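Local coordinates for protein RTX-adhesin (Marinomonas primoryensis, PDB 5IRB) that helps an Antarctic bacterium hold on to diatoms and ice, this piece being a calcium-binding row of three beta-sandwich domains probably involved in retention on the cell surface, at residues 10-15 / 82-87; 29-34 / 64-69; 181-186 / 203-208; 217-222 / 237-242; 254-259 / 286-291. One frame throughout, in Å; residues are numbered along the deposited sequence.

Interaction 1 (10-15 / 82-87)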
# COMPACT_ATOMS: atom_id res chain seq x y z
N LEU A 10 -0.05 -36.51 -38.65
CA LEU A 10 -0.01 -35.05 -38.61
C LEU A 10 0.30 -34.57 -37.20
O LEU A 10 -0.40 -34.93 -36.26
CB LEU A 10 -1.35 -34.47 -39.06
CG LEU A 10 -1.56 -32.94 -38.99
CD1 LEU A 10 -0.57 -32.22 -39.89
CD2 LEU A 10 -2.99 -32.55 -39.34
N ASP A 11 1.36 -33.78 -37.06
CA ASP A 11 1.71 -33.21 -35.76
C ASP A 11 1.71 -31.71 -35.82
O ASP A 11 2.10 -31.11 -36.83
CB ASP A 11 3.08 -33.67 -35.29
CG ASP A 11 3.07 -35.05 -34.68
OD1 ASP A 11 2.57 -35.19 -33.53
OD2 ASP A 11 3.56 -36.00 -35.33
N ILE A 12 1.28 -31.11 -34.71
CA ILE A 12 1.30 -29.67 -34.52
C ILE A 12 2.34 -29.38 -33.44
O ILE A 12 2.32 -30.02 -32.38
CB ILE A 12 -0.08 -29.12 -34.11
CG1 ILE A 12 -1.16 -29.62 -35.09
CG2 ILE A 12 -0.07 -27.60 -34.01
CD1 ILE A 12 -2.56 -29.70 -34.48
N ASP A 13 3.26 -28.47 -33.71
CA ASP A 13 4.25 -28.06 -32.71
C ASP A 13 3.57 -27.28 -31.60
O ASP A 13 2.51 -26.68 -31.83
CB ASP A 13 5.35 -27.21 -33.35
CG ASP A 13 6.11 -27.96 -34.43
OD1 ASP A 13 6.42 -29.15 -34.23
OD2 ASP A 13 6.37 -27.36 -35.49
N PRO A 14 4.17 -27.26 -30.39
CA PRO A 14 3.64 -26.45 -29.28
C PRO A 14 3.37 -25.02 -29.71
O PRO A 14 4.21 -24.42 -30.38
CB PRO A 14 4.75 -26.52 -28.24
CG PRO A 14 5.37 -27.87 -28.48
CD PRO A 14 5.34 -28.06 -29.97
N VAL A 15 2.21 -24.49 -29.35
CA VAL A 15 1.81 -23.16 -29.76
C VAL A 15 2.72 -22.05 -29.21
O VAL A 15 2.88 -21.92 -27.99
CB VAL A 15 0.36 -22.90 -29.36
CG1 VAL A 15 -0.01 -21.46 -29.65
CG2 VAL A 15 -0.57 -23.87 -30.11
N VAL A 82 -6.54 -26.47 -30.87
CA VAL A 82 -6.47 -26.33 -32.31
C VAL A 82 -6.87 -27.68 -32.94
O VAL A 82 -6.24 -28.69 -32.65
CB VAL A 82 -5.06 -25.93 -32.76
CG1 VAL A 82 -4.99 -25.88 -34.30
CG2 VAL A 82 -4.64 -24.60 -32.15
N ASP A 83 -7.89 -27.70 -33.80
CA ASP A 83 -8.21 -28.90 -34.59
C ASP A 83 -7.53 -28.80 -35.96
O ASP A 83 -7.64 -27.78 -36.65
CB ASP A 83 -9.73 -29.08 -34.76
CG ASP A 83 -10.48 -29.13 -33.42
OD1 ASP A 83 -10.08 -29.88 -32.50
OD2 ASP A 83 -11.51 -28.42 -33.30
N ALA A 84 -6.87 -29.88 -36.37
CA ALA A 84 -6.14 -29.85 -37.62
C ALA A 84 -6.41 -31.10 -38.46
O ALA A 84 -6.61 -32.18 -37.92
CB ALA A 84 -4.66 -29.73 -37.35
N SER A 85 -6.42 -30.93 -39.76
CA SER A 85 -6.40 -32.09 -40.65
C SER A 85 -5.54 -31.84 -41.88
O SER A 85 -5.21 -30.69 -42.22
CB SER A 85 -7.84 -32.47 -41.04
OG SER A 85 -8.44 -31.44 -41.80
N VAL A 86 -5.12 -32.93 -42.53
CA VAL A 86 -4.27 -32.81 -43.71
C VAL A 86 -4.72 -33.81 -44.79
O VAL A 86 -5.16 -34.91 -44.48
CB VAL A 86 -2.78 -33.01 -43.35
CG1 VAL A 86 -2.53 -34.40 -42.80
CG2 VAL A 86 -1.86 -32.69 -44.55
N VAL A 87 -4.66 -33.38 -46.05
CA VAL A 87 -4.68 -34.32 -47.18
C VAL A 87 -3.40 -34.13 -47.99
O VAL A 87 -2.97 -33.00 -48.22
CB VAL A 87 -5.93 -34.13 -48.05
CG1 VAL A 87 -6.04 -32.69 -48.52
CG2 VAL A 87 -5.89 -35.08 -49.24
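Val82 meets Ile12 at the start of segment 82-87, where the terminal CD1 of Ile12 rests 4.2 Å from Val82 O. The two strands belong to the opposed sheets of a beta sandwich, 8-12 in the three-stranded sheet and 81-89 in the five-stranded one. Their short axes pass 7.9 Å apart at 143°, so side chains fill the interval and the segments share no hydrogen bond. The Val82 side chain packs on Ile50 and Phe104. Ala84, the next inward residue, is the meeting point: its CB is approached by Ile12 CD1 at 3.6 Å and by Leu10 CD2 at 3.8 Å. Leu10 has CG anti to its backbone N (chi1 175°), and its CD2 branch continues past Ala84 onto the main chain of Ser85, 3.7 Å from Ser85 C. The Ser85 side chain itself leaves the interface toward Asp99. At Val86, CG1 comes to 3.9 Å from Leu10 CB and also lies 4.1 Å from Leu10 CD1, the two side chains crossing obliquely. Trp65 touches both Leu10 and Ile12, and Val36 touches Leu10 and Val86, which builds the pair into a wider core. Ile12 also belongs, with Glu102, to a magnesium site seen in a structure of this protein, though none is bound here. Backbone bonds such as Ala84 with Ser100 and Asp11 with Val35 run within each sheet, while Leu10 O is held by Ser100 OG of the opposed sheet. Since every side-chain contact across the segments is made by aliphatic carbon, cohesion here rests on dispersion and exclusion of water.

Interaction 2 (29-34 / 64-69)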
# COMPACT_ATOMS: atom_id res chain seq x y z
N THR A 29 -0.60 -11.43 -34.71
CA THR A 29 -0.67 -12.67 -35.46
C THR A 29 0.35 -13.67 -34.90
O THR A 29 1.39 -13.29 -34.37
CB THR A 29 -0.40 -12.44 -36.95
OG1 THR A 29 0.95 -12.02 -37.12
CG2 THR A 29 -1.36 -11.38 -37.51
N VAL A 30 0.01 -14.95 -34.99
CA VAL A 30 0.81 -16.03 -34.42
C VAL A 30 1.10 -17.09 -35.50
O VAL A 30 0.24 -17.40 -36.32
CB VAL A 30 0.08 -16.65 -33.21
CG1 VAL A 30 0.76 -17.92 -32.76
CG2 VAL A 30 -0.02 -15.63 -32.05
N THR A 31 2.32 -17.63 -35.50
CA THR A 31 2.70 -18.68 -36.42
C THR A 31 2.63 -20.04 -35.77
O THR A 31 3.31 -20.31 -34.78
CB THR A 31 4.12 -18.44 -36.94
OG1 THR A 31 4.15 -17.17 -37.59
CG2 THR A 31 4.51 -19.54 -37.94
N LEU A 32 1.75 -20.89 -36.31
CA LEU A 32 1.62 -22.25 -35.86
C LEU A 32 2.33 -23.12 -36.88
O LEU A 32 2.37 -22.78 -38.06
CB LEU A 32 0.14 -22.63 -35.76
CG LEU A 32 -0.72 -21.79 -34.82
CD1 LEU A 32 -2.16 -22.28 -34.80
CD2 LEU A 32 -0.13 -21.81 -33.41
N THR A 33 2.91 -24.23 -36.44
CA THR A 33 3.79 -25.01 -37.29
C THR A 33 3.61 -26.48 -36.94
O THR A 33 3.10 -26.81 -35.88
CB THR A 33 5.28 -24.65 -37.12
OG1 THR A 33 5.76 -25.12 -35.86
CG2 THR A 33 5.54 -23.15 -37.26
N GLY A 34 4.03 -27.35 -37.85
CA GLY A 34 4.06 -28.76 -37.56
C GLY A 34 4.71 -29.54 -38.66
O GLY A 34 5.43 -29.00 -39.51
N THR A 64 7.41 -30.29 -43.37
CA THR A 64 6.99 -29.27 -42.40
C THR A 64 5.95 -28.33 -42.99
O THR A 64 5.74 -28.28 -44.20
CB THR A 64 8.17 -28.38 -41.92
OG1 THR A 64 8.70 -27.65 -43.03
CG2 THR A 64 9.28 -29.21 -41.27
N TRP A 65 5.29 -27.57 -42.12
CA TRP A 65 4.34 -26.57 -42.55
C TRP A 65 4.24 -25.50 -41.47
O TRP A 65 4.63 -25.73 -40.32
CB TRP A 65 2.96 -27.16 -42.80
CG TRP A 65 2.40 -27.93 -41.64
CD1 TRP A 65 2.56 -29.26 -41.39
CD2 TRP A 65 1.63 -27.41 -40.55
NE1 TRP A 65 1.91 -29.60 -40.23
CE2 TRP A 65 1.33 -28.48 -39.69
CE3 TRP A 65 1.15 -26.13 -40.22
CZ2 TRP A 65 0.57 -28.33 -38.54
CZ3 TRP A 65 0.40 -25.98 -39.07
CH2 TRP A 65 0.12 -27.07 -38.24
N SER A 66 3.71 -24.36 -41.85
CA SER A 66 3.68 -23.19 -41.00
C SER A 66 2.62 -22.25 -41.56
O SER A 66 2.47 -22.14 -42.77
CB SER A 66 5.05 -22.52 -40.94
OG SER A 66 4.94 -21.14 -41.23
N VAL A 67 1.86 -21.62 -40.67
CA VAL A 67 0.73 -20.79 -41.07
C VAL A 67 0.45 -19.68 -40.05
O VAL A 67 0.51 -19.90 -38.85
CB VAL A 67 -0.57 -21.62 -41.28
CG1 VAL A 67 -1.04 -22.27 -39.99
CG2 VAL A 67 -1.68 -20.78 -41.93
N SER A 68 0.20 -18.49 -40.57
CA SER A 68 -0.19 -17.33 -39.77
C SER A 68 -1.66 -17.39 -39.34
O SER A 68 -2.56 -17.55 -40.18
CB SER A 68 0.07 -16.07 -40.57
OG SER A 68 1.05 -15.28 -39.93
N VAL A 69 -1.91 -17.25 -38.03
CA VAL A 69 -3.28 -17.22 -37.53
C VAL A 69 -3.50 -16.01 -36.62
O VAL A 69 -2.55 -15.44 -36.10
CB VAL A 69 -3.65 -18.51 -36.78
CG1 VAL A 69 -3.33 -19.72 -37.63
CG2 VAL A 69 -2.91 -18.61 -35.44
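With CG of Trp65 between its backbone N and carbonyl carbon (chi1 54°) and chi2 at -89°, the indole folds back over the main chain of Gly34. The setting is an antiparallel pair inside the three-stranded sheet of a beta sandwich, where 29-38 is the central strand and 64-70 an outer one. Val30-Val69, Leu32-Val67 and Gly34-Trp65 are hydrogen-bonded pairs, each closed by two backbone bonds; the shortest are Val30 N to Val69 O and Val69 N to Val30 O, both 2.8 Å. At Gly34 the geometry changes, for Trp65 N stands above the plane of the Gly34 carbonyl.

Val30, Leu32, Trp65, Val67 and Val69 face the core. There Leu32 CD1 reaches Val69 CG2 at 3.8 Å, the side chains crossing at about a right angle, and Leu48 and Ile50 of the opposed sheet pack on Leu32. Thr31, Thr33, Ser66 and Ser68 occupy the other face, where Thr33 CG2 lies 3.8 Å from Ser66 CB and Thr33 OG1 bonds to Asp13. Under the indole, Gly34 CA makes a CH-pi contact 3.8 Å from the five-membered ring centroid, and Gly34 C sits 3.2 Å from Trp65 NE1.

Interaction 3 (181-186 / 203-208). With CA (calcium ion), chain J; CA (calcium ion), chain G.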
# COMPACT_ATOMS: atom_id res chain seq x y z
N ASP A 181 0.39 15.77 2.89
CA ASP A 181 -0.30 14.97 1.90
C ASP A 181 -0.95 13.82 2.63
O ASP A 181 -0.30 12.80 2.88
CB ASP A 181 0.70 14.45 0.84
CG ASP A 181 0.01 13.82 -0.37
OD1 ASP A 181 -1.23 13.70 -0.38
OD2 ASP A 181 0.73 13.41 -1.31
N ASN A 182 -2.23 13.95 2.98
CA ASN A 182 -2.85 12.94 3.85
C ASN A 182 -3.57 11.83 3.11
O ASN A 182 -4.11 10.91 3.73
CB ASN A 182 -3.79 13.60 4.85
CG ASN A 182 -4.96 14.33 4.20
OD1 ASN A 182 -5.22 14.18 3.01
ND2 ASN A 182 -5.67 15.12 5.00
N SER A 183 -3.55 11.89 1.78
CA SER A 183 -4.12 10.84 0.96
C SER A 183 -3.29 10.65 -0.32
O SER A 183 -3.14 11.56 -1.12
CB SER A 183 -5.57 11.15 0.61
OG SER A 183 -6.12 10.07 -0.13
N PHE A 184 -2.79 9.44 -0.52
CA PHE A 184 -2.02 9.14 -1.72
C PHE A 184 -2.16 7.70 -2.23
O PHE A 184 -2.50 6.79 -1.48
CB PHE A 184 -0.55 9.46 -1.46
CG PHE A 184 0.01 8.76 -0.26
CD1 PHE A 184 0.48 7.46 -0.36
CD2 PHE A 184 0.05 9.40 0.97
CE1 PHE A 184 0.99 6.80 0.74
CE2 PHE A 184 0.57 8.75 2.09
CZ PHE A 184 1.03 7.44 1.96
N GLN A 185 -1.92 7.51 -3.53
CA GLN A 185 -1.85 6.18 -4.11
C GLN A 185 -0.51 5.47 -3.94
O GLN A 185 0.55 6.11 -3.97
CB GLN A 185 -2.20 6.21 -5.59
CG GLN A 185 -3.66 6.38 -5.84
CD GLN A 185 -4.16 5.43 -6.92
OE1 GLN A 185 -5.24 4.86 -6.80
NE2 GLN A 185 -3.35 5.23 -7.96
N VAL A 186 -0.60 4.18 -3.64
CA VAL A 186 0.53 3.26 -3.61
C VAL A 186 0.31 2.16 -4.64
O VAL A 186 -0.77 1.58 -4.70
CB VAL A 186 0.70 2.64 -2.22
CG1 VAL A 186 1.91 1.76 -2.17
CG2 VAL A 186 0.86 3.77 -1.18
N THR A 203 -5.35 3.10 -2.08
CA THR A 203 -5.23 4.45 -1.59
C THR A 203 -5.00 4.45 -0.08
O THR A 203 -5.79 3.87 0.67
CB THR A 203 -6.45 5.27 -1.97
OG1 THR A 203 -6.47 5.41 -3.40
CG2 THR A 203 -6.40 6.63 -1.29
N SER A 204 -3.92 5.08 0.36
CA SER A 204 -3.65 5.23 1.77
C SER A 204 -4.09 6.62 2.23
O SER A 204 -3.75 7.64 1.62
CB SER A 204 -2.16 5.02 2.06
OG SER A 204 -1.89 5.11 3.46
N THR A 205 -4.86 6.65 3.31
CA THR A 205 -5.24 7.93 3.87
C THR A 205 -4.85 7.94 5.34
O THR A 205 -4.85 6.89 6.00
CB THR A 205 -6.73 8.19 3.74
OG1 THR A 205 -7.45 7.26 4.57
CG2 THR A 205 -7.18 8.06 2.27
N HIS A 206 -4.56 9.13 5.84
CA HIS A 206 -4.29 9.32 7.26
C HIS A 206 -4.72 10.73 7.64
O HIS A 206 -5.14 11.51 6.78
CB HIS A 206 -2.81 9.08 7.57
CG HIS A 206 -1.87 10.09 6.92
ND1 HIS A 206 -1.33 9.86 5.65
CD2 HIS A 206 -1.41 11.24 7.34
CE1 HIS A 206 -0.57 10.88 5.35
NE2 HIS A 206 -0.58 11.77 6.35
N THR A 207 -4.67 11.07 8.93
CA THR A 207 -4.99 12.44 9.32
C THR A 207 -3.75 13.09 9.92
O THR A 207 -2.82 12.41 10.37
CB THR A 207 -6.17 12.49 10.31
OG1 THR A 207 -5.85 11.83 11.53
CG2 THR A 207 -7.39 11.84 9.67
N VAL A 208 -3.73 14.42 9.89
CA VAL A 208 -2.60 15.16 10.40
C VAL A 208 -3.08 16.05 11.55
O VAL A 208 -4.02 16.82 11.40
CB VAL A 208 -1.93 15.99 9.29
CG1 VAL A 208 -0.80 16.84 9.85
CG2 VAL A 208 -1.40 15.06 8.16
CA CA J . -2.84 13.70 -2.00
CA CA G . -4.61 4.77 7.12
O HOH W 1 -5.74 15.85 8.11
O HOH W 2 -4.36 14.07 -0.21
O HOH W 3 -6.69 3.22 -5.23
O HOH W 4 -2.31 3.78 5.76
O HOH W 5 -7.06 5.63 6.87
O HOH W 6 -5.81 4.04 4.79
O HOH W 7 -4.78 2.66 8.09
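Asn182 and His206 touch through both backbone and ring: His206 N donates to Asn182 O over 2.8 Å, while Asn182 CA lies over one face of the imidazole, a CH-pi contact 3.7 Å from its centroid. The imidazole and the Phe184 side chain cross at about a right angle, with His206 CE1 at the edge of the phenyl ring, 4.1 Å from CE2. Ser204 CB covers a phenyl face, and Phe184 and Ser204 form a hydrogen-bonded antiparallel pair, Ser204 N to Phe184 O being 2.9 Å.

Second-shell groups fix this cluster. His206 NE2 bonds to Leu178 O, which sets the ring's rotation. Two calcium ions hold the main chain: one takes Asp181 OD1 and Ser183 O, each at 2.3 Å, and Asp181 OD2 is held by Asn155 N; a structure of this protein has magnesium assigned at that site. The other takes Thr205 O at 2.4 Å, together with Asp123 and waters, one of which also bonds Ser204 OG.

The segments form part of the hairpin 183-191/197-208. Strand 149-154 flanks it on the 183-191 side, the short strand 124-125 runs parallel to 197-208, and Ile114 and Val116 of strand 112-116 pack on its inward side chains.

Interaction 4 (217-222 / 237-242)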
# COMPACT_ATOMS: atom_id res chain seq x y z
N VAL A 217 -6.39 28.66 32.62
CA VAL A 217 -5.96 28.40 33.98
C VAL A 217 -6.09 29.67 34.82
O VAL A 217 -5.69 30.74 34.37
CB VAL A 217 -4.52 27.90 33.99
CG1 VAL A 217 -3.93 27.93 35.39
CG2 VAL A 217 -4.48 26.49 33.43
N THR A 218 -6.65 29.54 36.02
CA THR A 218 -6.77 30.67 36.94
C THR A 218 -6.16 30.31 38.30
O THR A 218 -6.06 29.13 38.63
CB THR A 218 -8.26 31.08 37.15
OG1 THR A 218 -8.96 30.04 37.84
CG2 THR A 218 -8.96 31.35 35.82
N VAL A 219 -5.77 31.33 39.08
CA VAL A 219 -5.34 31.12 40.46
C VAL A 219 -6.26 31.94 41.38
O VAL A 219 -6.43 33.15 41.18
CB VAL A 219 -3.87 31.53 40.68
CG1 VAL A 219 -3.42 31.26 42.11
CG2 VAL A 219 -2.93 30.83 39.64
N ASN A 220 -6.79 31.30 42.42
CA ASN A 220 -7.62 32.01 43.37
C ASN A 220 -6.78 32.95 44.23
O ASN A 220 -5.56 32.95 44.16
CB ASN A 220 -8.38 31.03 44.27
CG ASN A 220 -9.28 30.10 43.47
OD1 ASN A 220 -9.89 30.51 42.48
ND2 ASN A 220 -9.34 28.83 43.89
N ALA A 221 -7.46 33.74 45.06
CA ALA A 221 -6.83 34.60 46.03
C ALA A 221 -5.88 33.81 46.92
O ALA A 221 -6.15 32.64 47.25
CB ALA A 221 -7.91 35.32 46.88
N ILE A 222 -4.76 34.42 47.28
CA ILE A 222 -3.79 33.77 48.14
C ILE A 222 -4.19 34.02 49.58
O ILE A 222 -3.97 35.10 50.12
CB ILE A 222 -2.37 34.30 47.87
CG1 ILE A 222 -2.06 34.27 46.36
CG2 ILE A 222 -1.33 33.54 48.70
CD1 ILE A 222 -2.30 32.94 45.71
N VAL A 237 0.18 27.22 53.25
CA VAL A 237 -0.96 27.83 52.60
C VAL A 237 -1.43 27.00 51.40
O VAL A 237 -0.62 26.61 50.55
CB VAL A 237 -0.65 29.27 52.13
CG1 VAL A 237 -1.73 29.78 51.20
CG2 VAL A 237 -0.52 30.19 53.33
N ALA A 238 -2.74 26.75 51.33
CA ALA A 238 -3.32 26.03 50.20
C ALA A 238 -3.55 26.98 49.03
O ALA A 238 -4.43 27.85 49.08
CB ALA A 238 -4.64 25.37 50.61
N VAL A 239 -2.75 26.83 47.98
CA VAL A 239 -2.94 27.60 46.76
C VAL A 239 -3.80 26.81 45.78
O VAL A 239 -3.50 25.65 45.48
CB VAL A 239 -1.59 27.97 46.13
CG1 VAL A 239 -1.79 28.73 44.83
CG2 VAL A 239 -0.73 28.77 47.14
N SER A 240 -4.85 27.44 45.26
CA SER A 240 -5.83 26.76 44.42
C SER A 240 -6.23 27.62 43.23
O SER A 240 -5.95 28.83 43.20
CB SER A 240 -7.07 26.37 45.23
OG SER A 240 -7.79 27.52 45.64
N GLY A 241 -6.85 26.98 42.23
CA GLY A 241 -7.31 27.66 41.03
C GLY A 241 -8.13 26.73 40.15
O GLY A 241 -8.62 25.70 40.62
N THR A 242 -8.35 27.14 38.90
CA THR A 242 -9.08 26.35 37.91
C THR A 242 -8.19 26.05 36.69
O THR A 242 -7.11 26.64 36.51
CB THR A 242 -10.38 27.05 37.47
OG1 THR A 242 -10.07 28.21 36.69
CG2 THR A 242 -11.22 27.49 38.68
O HOH W 8 -10.63 26.21 42.96
O HOH W 9 -5.06 30.23 45.85
O HOH W 10 -5.45 30.70 49.06
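Thr218 and Thr242 face each other as a hydrogen-bonded antiparallel pair, and their backbones exchange two bonds: Thr218 N to Thr242 O and Thr242 N to Thr218 O, both 3.0 Å. In each the donor stands well above the acceptor's carbonyl plane. The two hydroxyls are also modelled as bonded, but the separation of Thr218 OG1 and Thr242 OG1 is so short that its detail is doubtful. Farther along, Asn220 grips Ser240 twice. Its backbone N donates to Ser240 O at 2.7 Å, and its side-chain ND2 donates to Ser240 OG, also 2.7 Å, with the hydroxyl lying in the amide plane. CG of Asn220 is set beside the backbone N (chi1 -59°), on the same side as the N-H, and both groups reach Ser240.

Water 8 joins the strands, accepting from Asn220 ND2 and donating to Gly241 O. Water 9 takes the Ser240 N-H at 2.9 Å.

Apolar contact is confined to the inward side. Val239 CG1 meets Val219 CG1 at 4.1 Å and Ile222 CD1 at 4.3 Å; Phe288 of the opposing sheet touches Val239 and Ile222.

Past Val219 the chain leaves the sheet, and Asp226 OD1 takes the Ile222 N-H just before the calcium-binding loop of Thr223, Asp225, Val227 and Glu232. The arrangement is that of an outer strand, 216-219, paired with the central strand of a sandwich sheet and running out into a metal-binding loop.

Interaction 5 (254-259 / 286-291). With CA (calcium ion), chain L.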
# COMPACT_ATOMS: atom_id res chain seq x y z
N VAL A 254 -0.29 20.22 37.28
CA VAL A 254 -0.23 21.65 37.53
C VAL A 254 1.09 21.96 38.22
O VAL A 254 1.41 21.38 39.25
CB VAL A 254 -1.39 22.14 38.42
CG1 VAL A 254 -1.44 23.65 38.39
CG2 VAL A 254 -2.73 21.55 37.97
N THR A 255 1.86 22.87 37.65
CA THR A 255 3.18 23.18 38.19
C THR A 255 3.22 24.64 38.57
O THR A 255 2.83 25.49 37.78
CB THR A 255 4.28 22.86 37.17
OG1 THR A 255 4.22 21.47 36.86
CG2 THR A 255 5.67 23.20 37.74
N LEU A 256 3.68 24.90 39.80
CA LEU A 256 3.90 26.26 40.31
C LEU A 256 5.34 26.43 40.76
O LEU A 256 5.83 25.61 41.53
CB LEU A 256 2.98 26.54 41.51
CG LEU A 256 1.49 26.82 41.38
CD1 LEU A 256 0.76 25.63 40.85
CD2 LEU A 256 0.94 27.21 42.75
N GLU A 257 6.02 27.47 40.29
CA GLU A 257 7.35 27.81 40.80
C GLU A 257 7.26 29.10 41.63
O GLU A 257 6.94 30.18 41.12
CB GLU A 257 8.37 27.89 39.67
CG GLU A 257 8.60 26.49 39.05
CD GLU A 257 9.01 26.51 37.58
OE1 GLU A 257 9.02 27.60 36.96
OE2 GLU A 257 9.30 25.41 37.04
N ILE A 258 7.48 28.93 42.93
CA ILE A 258 7.37 30.00 43.90
C ILE A 258 8.63 30.10 44.73
O ILE A 258 9.04 29.12 45.35
CB ILE A 258 6.18 29.76 44.85
CG1 ILE A 258 4.91 29.46 44.05
CG2 ILE A 258 5.99 30.97 45.80
CD1 ILE A 258 3.72 29.10 44.89
N ASN A 259 9.25 31.27 44.71
CA ASN A 259 10.48 31.51 45.44
C ASN A 259 11.56 30.46 45.15
O ASN A 259 12.30 30.03 46.05
CB ASN A 259 10.17 31.56 46.94
CG ASN A 259 11.32 32.14 47.74
OD1 ASN A 259 12.09 32.95 47.23
ND2 ASN A 259 11.44 31.73 49.00
N THR A 286 6.00 37.42 45.57
CA THR A 286 4.65 37.99 45.51
C THR A 286 3.89 37.83 44.19
O THR A 286 2.80 38.38 44.03
CB THR A 286 4.72 39.48 45.86
OG1 THR A 286 5.65 40.12 44.99
CG2 THR A 286 5.19 39.67 47.30
N ALA A 287 4.47 37.09 43.23
CA ALA A 287 3.79 36.84 41.95
C ALA A 287 4.30 35.55 41.32
O ALA A 287 5.49 35.30 41.35
CB ALA A 287 3.97 38.00 41.00
N PHE A 288 3.42 34.72 40.77
CA PHE A 288 3.89 33.47 40.18
C PHE A 288 2.88 32.92 39.19
O PHE A 288 1.73 33.36 39.15
CB PHE A 288 4.18 32.44 41.28
CG PHE A 288 2.97 32.07 42.09
CD1 PHE A 288 2.06 31.15 41.61
CD2 PHE A 288 2.72 32.71 43.30
CE1 PHE A 288 0.93 30.83 42.35
CE2 PHE A 288 1.60 32.40 44.04
CZ PHE A 288 0.70 31.47 43.58
N ASP A 289 3.33 31.98 38.37
CA ASP A 289 2.49 31.36 37.37
C ASP A 289 2.08 29.96 37.80
O ASP A 289 2.84 29.25 38.46
CB ASP A 289 3.21 31.27 36.02
CG ASP A 289 3.31 32.61 35.33
OD1 ASP A 289 2.52 33.51 35.69
OD2 ASP A 289 4.17 32.77 34.45
N ALA A 290 0.88 29.57 37.40
CA ALA A 290 0.49 28.18 37.50
C ALA A 290 0.46 27.66 36.07
O ALA A 290 -0.18 28.26 35.19
CB ALA A 290 -0.87 28.04 38.20
N VAL A 291 1.18 26.57 35.81
CA VAL A 291 1.28 26.02 34.46
C VAL A 291 0.68 24.61 34.37
O VAL A 291 1.07 23.73 35.12
CB VAL A 291 2.72 25.98 33.96
CG1 VAL A 291 2.79 25.43 32.50
CG2 VAL A 291 3.32 27.36 34.01
CA CA L . 7.77 35.14 41.34
O HOH W 11 2.88 21.79 34.25
O HOH W 12 6.52 31.54 38.47
O HOH W 13 8.04 32.75 40.76
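Phe288 carries the contact with Ile258 and Leu256. Its CB sits 3.6 Å from Glu257 O, and its CG faces Ile258 CG1 at 3.8 Å. With CG between the backbone N and the carbonyl carbon (chi1 62°), the ring continues beneath Ile258: CD2 is also close to CG1, while CE2 and CZ meet CD1. That methyl stands over the ring centre, 3.9 Å from the centroid and 4° off the normal, a nearly vertical CH-pi contact. CE1 meets Leu256 CD2 at 3.6 Å, and Leu256 CD1 goes on to Ala290 CB.

The backbones join at Thr255 and Val291, whose two reciprocal N-H to O bonds are each 2.8 Å. Toward Phe288 the strands part, and water 12 bridges Glu257 O and Asp289 N. Beyond it, Ala287 O binds calcium at 2.3 Å, next to Asp285; water 13, another ligand of the ion, donates to Glu257 O and so links the metal to the facing strand.

Strand 287-295 lies between 253-258 and 301-312, and 261-266 borders 253-258 on its outer side. Trp273 of strand 272-278 packs on Leu256 and Ala290 from the opposite sheet, while Leu282 of helix 279-284 touches both Ile258 and Phe288.

Overall arrangement
From the N terminus, interaction 1 closes a long loop by packing the two sheets of the first sandwich together, and interaction 2, nested inside that loop, pairs strands of one of those sheets. They touch, sharing strand neighbours 8-12 and 29-38. Interaction 3 follows in series and closes a hairpin in the middle domain, its centre about 55 Å from that of interaction 1. Interactions 4 and 5 come next, also in series, one in each sheet of the last sandwich; their centres lie about 10 Å apart and Val239 packs against Leu256. None of the loops cross, consistent with separately folded domains strung along an extended chain.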